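Local coordinates for probable mRNA-capping enzyme (Acanthamoeba polyphaga mimivirus, PDB 3BGY), which probably caps viral mRNA, its N-terminal RNA triphosphatase domain, the part in this structure, removing the terminal phosphate from the 5'-triphosphate end, at residues Asn49-Thr61 and Tyr178-Asp192. Sequence-based numbering, arbitrary orientation.
Sequences NFMRITEHYINIT and YSFTINKNSRIDITD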
# COMPACT_ATOMS: atom_id res chain seq x y z
N ASN A 49 -15.42 5.79 -10.30
CA ASN A 49 -15.32 5.94 -8.82
C ASN A 49 -14.01 6.63 -8.47
O ASN A 49 -13.96 7.49 -7.58
CB ASN A 49 -15.28 4.57 -8.11
CG ASN A 49 -16.61 3.86 -8.09
OD1 ASN A 49 -16.67 2.64 -8.28
ND2 ASN A 49 -17.69 4.59 -7.83
N PHE A 50 -12.94 6.23 -9.17
CA PHE A 50 -11.58 6.77 -8.98
C PHE A 50 -11.58 8.28 -9.30
O PHE A 50 -11.05 9.08 -8.53
CB PHE A 50 -10.59 5.98 -9.89
CG PHE A 50 -9.24 6.64 -10.07
CD1 PHE A 50 -8.24 6.46 -9.12
CD2 PHE A 50 -8.97 7.45 -11.19
CE1 PHE A 50 -6.97 7.07 -9.26
CE2 PHE A 50 -7.72 8.07 -11.35
CZ PHE A 50 -6.70 7.89 -10.38
N MET A 51 -12.22 8.63 -10.42
CA MET A 51 -12.33 10.01 -10.86
C MET A 51 -13.14 10.84 -9.86
O MET A 51 -12.71 11.94 -9.50
CB MET A 51 -12.97 10.06 -12.26
CG MET A 51 -13.03 11.43 -12.91
SD MET A 51 -11.44 12.20 -13.15
CE MET A 51 -11.47 12.44 -14.93
N ARG A 52 -14.25 10.29 -9.37
CA ARG A 52 -15.10 10.96 -8.39
C ARG A 52 -14.39 11.20 -7.06
O ARG A 52 -14.41 12.33 -6.54
CB ARG A 52 -16.38 10.16 -8.12
CG ARG A 52 -17.33 10.90 -7.16
CD ARG A 52 -18.48 10.05 -6.73
NE ARG A 52 -19.29 9.63 -7.87
CZ ARG A 52 -20.22 8.69 -7.82
NH1 ARG A 52 -20.50 8.06 -6.69
NH2 ARG A 52 -20.87 8.36 -8.92
N ILE A 53 -13.71 10.17 -6.56
CA ILE A 53 -12.99 10.24 -5.27
C ILE A 53 -11.84 11.22 -5.32
O ILE A 53 -11.71 12.08 -4.44
CB ILE A 53 -12.46 8.81 -4.82
CG1 ILE A 53 -13.55 8.09 -4.04
CG2 ILE A 53 -11.15 8.89 -3.94
CD1 ILE A 53 -13.81 8.65 -2.63
N THR A 54 -11.05 11.12 -6.37
CA THR A 54 -9.88 11.98 -6.53
C THR A 54 -10.27 13.44 -6.68
O THR A 54 -9.69 14.30 -6.00
CB THR A 54 -8.97 11.50 -7.65
OG1 THR A 54 -8.71 10.09 -7.47
CG2 THR A 54 -7.65 12.20 -7.58
N GLU A 55 -11.32 13.70 -7.46
CA GLU A 55 -11.81 15.07 -7.67
C GLU A 55 -12.33 15.65 -6.37
O GLU A 55 -11.97 16.77 -6.00
CB GLU A 55 -12.92 15.10 -8.74
CG GLU A 55 -13.38 16.51 -9.19
CD GLU A 55 -12.31 17.29 -9.97
OE1 GLU A 55 -11.62 16.69 -10.82
OE2 GLU A 55 -12.18 18.51 -9.73
N HIS A 56 -13.07 14.82 -5.62
CA HIS A 56 -13.66 15.25 -4.35
C HIS A 56 -12.58 15.67 -3.35
O HIS A 56 -12.64 16.77 -2.79
CB HIS A 56 -14.49 14.13 -3.71
CG HIS A 56 -14.97 14.45 -2.32
ND1 HIS A 56 -16.02 15.31 -2.09
CD2 HIS A 56 -14.49 14.09 -1.11
CE1 HIS A 56 -16.17 15.47 -0.78
NE2 HIS A 56 -15.26 14.74 -0.17
N TYR A 57 -11.59 14.80 -3.16
CA TYR A 57 -10.54 15.11 -2.19
C TYR A 57 -9.59 16.22 -2.60
O TYR A 57 -9.17 17.00 -1.76
CB TYR A 57 -9.82 13.84 -1.77
CG TYR A 57 -10.63 13.03 -0.79
CD1 TYR A 57 -10.82 13.46 0.53
CD2 TYR A 57 -11.25 11.85 -1.20
CE1 TYR A 57 -11.62 12.72 1.44
CE2 TYR A 57 -12.04 11.11 -0.31
CZ TYR A 57 -12.22 11.55 1.00
OH TYR A 57 -13.01 10.80 1.82
N ILE A 58 -9.37 16.39 -3.90
CA ILE A 58 -8.51 17.50 -4.35
C ILE A 58 -9.18 18.85 -4.02
O ILE A 58 -8.53 19.74 -3.46
CB ILE A 58 -8.18 17.40 -5.87
CG1 ILE A 58 -7.14 16.30 -6.06
CG2 ILE A 58 -7.59 18.73 -6.41
CD1 ILE A 58 -6.93 15.86 -7.48
N ASN A 59 -10.48 18.99 -4.29
CA ASN A 59 -11.14 20.27 -3.99
C ASN A 59 -11.34 20.62 -2.51
O ASN A 59 -11.36 21.80 -2.16
CB ASN A 59 -12.40 20.54 -4.83
CG ASN A 59 -13.41 19.42 -4.80
OD1 ASN A 59 -13.77 18.89 -5.84
ND2 ASN A 59 -13.91 19.09 -3.62
N ILE A 60 -11.46 19.61 -1.65
CA ILE A 60 -11.63 19.90 -0.22
C ILE A 60 -10.34 19.87 0.62
O ILE A 60 -10.32 20.38 1.73
CB ILE A 60 -12.69 18.99 0.48
CG1 ILE A 60 -12.25 17.52 0.50
CG2 ILE A 60 -14.07 19.16 -0.19
CD1 ILE A 60 -13.00 16.65 1.47
N THR A 61 -9.27 19.27 0.08
CA THR A 61 -8.01 19.14 0.83
C THR A 61 -7.01 20.24 0.54
O THR A 61 -6.67 20.48 -0.62
CB THR A 61 -7.37 17.74 0.59
OG1 THR A 61 -8.36 16.74 0.83
CG2 THR A 61 -6.20 17.47 1.53
N TYR A 178 -2.48 9.26 -5.12
CA TYR A 178 -2.86 10.56 -4.58
C TYR A 178 -3.14 10.25 -3.11
O TYR A 178 -3.90 9.32 -2.81
CB TYR A 178 -4.12 11.11 -5.24
CG TYR A 178 -3.99 11.36 -6.71
CD1 TYR A 178 -4.20 10.30 -7.62
CD2 TYR A 178 -3.63 12.62 -7.21
CE1 TYR A 178 -4.04 10.49 -9.03
CE2 TYR A 178 -3.45 12.83 -8.61
CZ TYR A 178 -3.66 11.76 -9.51
OH TYR A 178 -3.47 11.94 -10.86
N SER A 179 -2.47 10.97 -2.21
CA SER A 179 -2.64 10.77 -0.77
C SER A 179 -3.17 12.04 -0.14
O SER A 179 -2.64 13.13 -0.35
CB SER A 179 -1.32 10.38 -0.10
OG SER A 179 -0.85 9.13 -0.61
N PHE A 180 -4.26 11.90 0.61
CA PHE A 180 -4.87 13.06 1.23
C PHE A 180 -4.84 12.91 2.74
O PHE A 180 -5.47 12.03 3.29
CB PHE A 180 -6.31 13.20 0.74
CG PHE A 180 -6.42 13.27 -0.75
CD1 PHE A 180 -6.26 14.50 -1.42
CD2 PHE A 180 -6.66 12.11 -1.51
CE1 PHE A 180 -6.33 14.58 -2.82
CE2 PHE A 180 -6.74 12.18 -2.93
CZ PHE A 180 -6.57 13.43 -3.59
N THR A 181 -4.08 13.77 3.42
CA THR A 181 -3.99 13.69 4.87
C THR A 181 -5.19 14.46 5.42
O THR A 181 -5.19 15.68 5.47
CB THR A 181 -2.61 14.24 5.37
OG1 THR A 181 -1.57 13.41 4.86
CG2 THR A 181 -2.55 14.18 6.91
N ILE A 182 -6.24 13.73 5.75
CA ILE A 182 -7.48 14.36 6.20
C ILE A 182 -7.47 14.99 7.60
O ILE A 182 -8.21 15.93 7.86
CB ILE A 182 -8.71 13.45 5.94
CG1 ILE A 182 -8.51 12.08 6.58
CG2 ILE A 182 -8.93 13.29 4.40
CD1 ILE A 182 -9.79 11.22 6.57
N ASN A 183 -6.62 14.45 8.47
CA ASN A 183 -6.41 14.94 9.83
C ASN A 183 -5.11 14.33 10.30
O ASN A 183 -4.48 13.55 9.57
CB ASN A 183 -7.59 14.64 10.79
CG ASN A 183 -7.99 13.17 10.83
OD1 ASN A 183 -7.16 12.29 11.05
ND2 ASN A 183 -9.28 12.90 10.67
N LYS A 184 -4.71 14.62 11.54
CA LYS A 184 -3.46 14.11 12.10
C LYS A 184 -3.34 12.60 12.21
O LYS A 184 -2.24 12.07 12.18
CB LYS A 184 -3.19 14.74 13.47
CG LYS A 184 -4.40 14.73 14.40
CD LYS A 184 -4.12 15.43 15.73
CE LYS A 184 -5.40 15.51 16.57
NZ LYS A 184 -5.22 16.25 17.85
N ASN A 185 -4.48 11.91 12.19
CA ASN A 185 -4.50 10.46 12.40
C ASN A 185 -4.87 9.55 11.25
O ASN A 185 -4.71 8.33 11.36
CB ASN A 185 -5.43 10.17 13.57
CG ASN A 185 -5.09 11.00 14.79
OD1 ASN A 185 -3.94 11.08 15.19
ND2 ASN A 185 -6.10 11.64 15.38
N SER A 186 -5.29 10.12 10.13
CA SER A 186 -5.69 9.29 9.01
C SER A 186 -5.40 9.93 7.67
O SER A 186 -5.38 11.15 7.54
CB SER A 186 -7.17 8.91 9.11
OG SER A 186 -7.95 10.08 9.16
N ARG A 187 -5.26 9.07 6.67
CA ARG A 187 -4.93 9.49 5.31
C ARG A 187 -5.71 8.64 4.31
O ARG A 187 -5.90 7.45 4.54
CB ARG A 187 -3.43 9.29 5.13
CG ARG A 187 -2.81 9.89 3.89
CD ARG A 187 -1.30 9.60 3.86
NE ARG A 187 -1.09 8.22 3.41
CZ ARG A 187 -0.61 7.23 4.15
NH1 ARG A 187 -0.24 7.44 5.41
NH2 ARG A 187 -0.63 5.99 3.66
N ILE A 188 -6.21 9.28 3.25
CA ILE A 188 -6.93 8.58 2.19
C ILE A 188 -5.93 8.39 1.04
O ILE A 188 -5.34 9.37 0.61
CB ILE A 188 -8.14 9.41 1.67
CG1 ILE A 188 -9.27 9.44 2.72
CG2 ILE A 188 -8.68 8.83 0.32
CD1 ILE A 188 -10.11 8.15 2.81
N ASP A 189 -5.71 7.15 0.60
CA ASP A 189 -4.81 6.87 -0.53
C ASP A 189 -5.67 6.33 -1.66
O ASP A 189 -6.44 5.40 -1.45
CB ASP A 189 -3.79 5.78 -0.21
CG ASP A 189 -2.74 6.22 0.79
OD1 ASP A 189 -2.56 7.45 1.00
OD2 ASP A 189 -2.09 5.32 1.34
N ILE A 190 -5.56 6.92 -2.84
CA ILE A 190 -6.31 6.44 -4.01
C ILE A 190 -5.25 6.24 -5.07
O ILE A 190 -4.52 7.17 -5.42
CB ILE A 190 -7.48 7.40 -4.43
CG1 ILE A 190 -8.24 6.86 -5.63
CG2 ILE A 190 -6.99 8.76 -4.77
CD1 ILE A 190 -9.22 5.80 -5.37
N THR A 191 -5.27 5.06 -5.68
CA THR A 191 -4.19 4.70 -6.60
C THR A 191 -4.62 4.06 -7.90
O THR A 191 -5.53 3.23 -7.92
CB THR A 191 -3.23 3.71 -5.88
OG1 THR A 191 -2.87 4.20 -4.58
CG2 THR A 191 -1.93 3.52 -6.65
N ASP A 192 -3.98 4.49 -8.99
CA ASP A 192 -4.19 3.92 -10.33
C ASP A 192 -3.00 2.93 -10.38
O ASP A 192 -1.83 3.35 -10.34
CB ASP A 192 -4.05 5.04 -11.37
CG ASP A 192 -3.93 4.54 -12.81
OD1 ASP A 192 -3.42 3.43 -13.05
OD2 ASP A 192 -4.32 5.29 -13.72
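Helix 49-60 lies across the antiparallel hairpin of strands 178-183 and 186-192, its axis 9.4 Å from each, at 47° to the first and 137° to the second. F180 meets Y57 and T61 at the helix end, while I190 is opposite T54 in register, 7.1 Å between their CA atoms. Y57 CB sits over the centre of the F180 ring, 3.4 Å from its centroid, a CH-pi contact; I58 CG1 touches F180 CE1 and CZ. The Y57 ring continues over I188, whose CG1 lies 4.0 Å from Y57 CZ, and I182 CG2 meets Y57 CE1. One turn back, T54 CG2 sits over the Y178 face, 3.9 Å from its centroid. T54 OG1 donates to F50 O at 2.8 Å and also rests against I190 CG2. F50, its CG anti to N (chi1 165°), brings CD1 to 3.5 Å from I190 CG1 and CZ to Y178 CE1. No hydrogen bond crosses; on the hairpin's other side S179 OG hydrogen-bonds D189 OD1, and R187 NE and NH2 grip the D189 carboxylate side-on in a salt bridge. Helix 221-235 packs on Y57 and I53. This is an amphipathic helix laid on the outer wall of a tunnel-type RNA triphosphatase's eight-stranded antiparallel barrel.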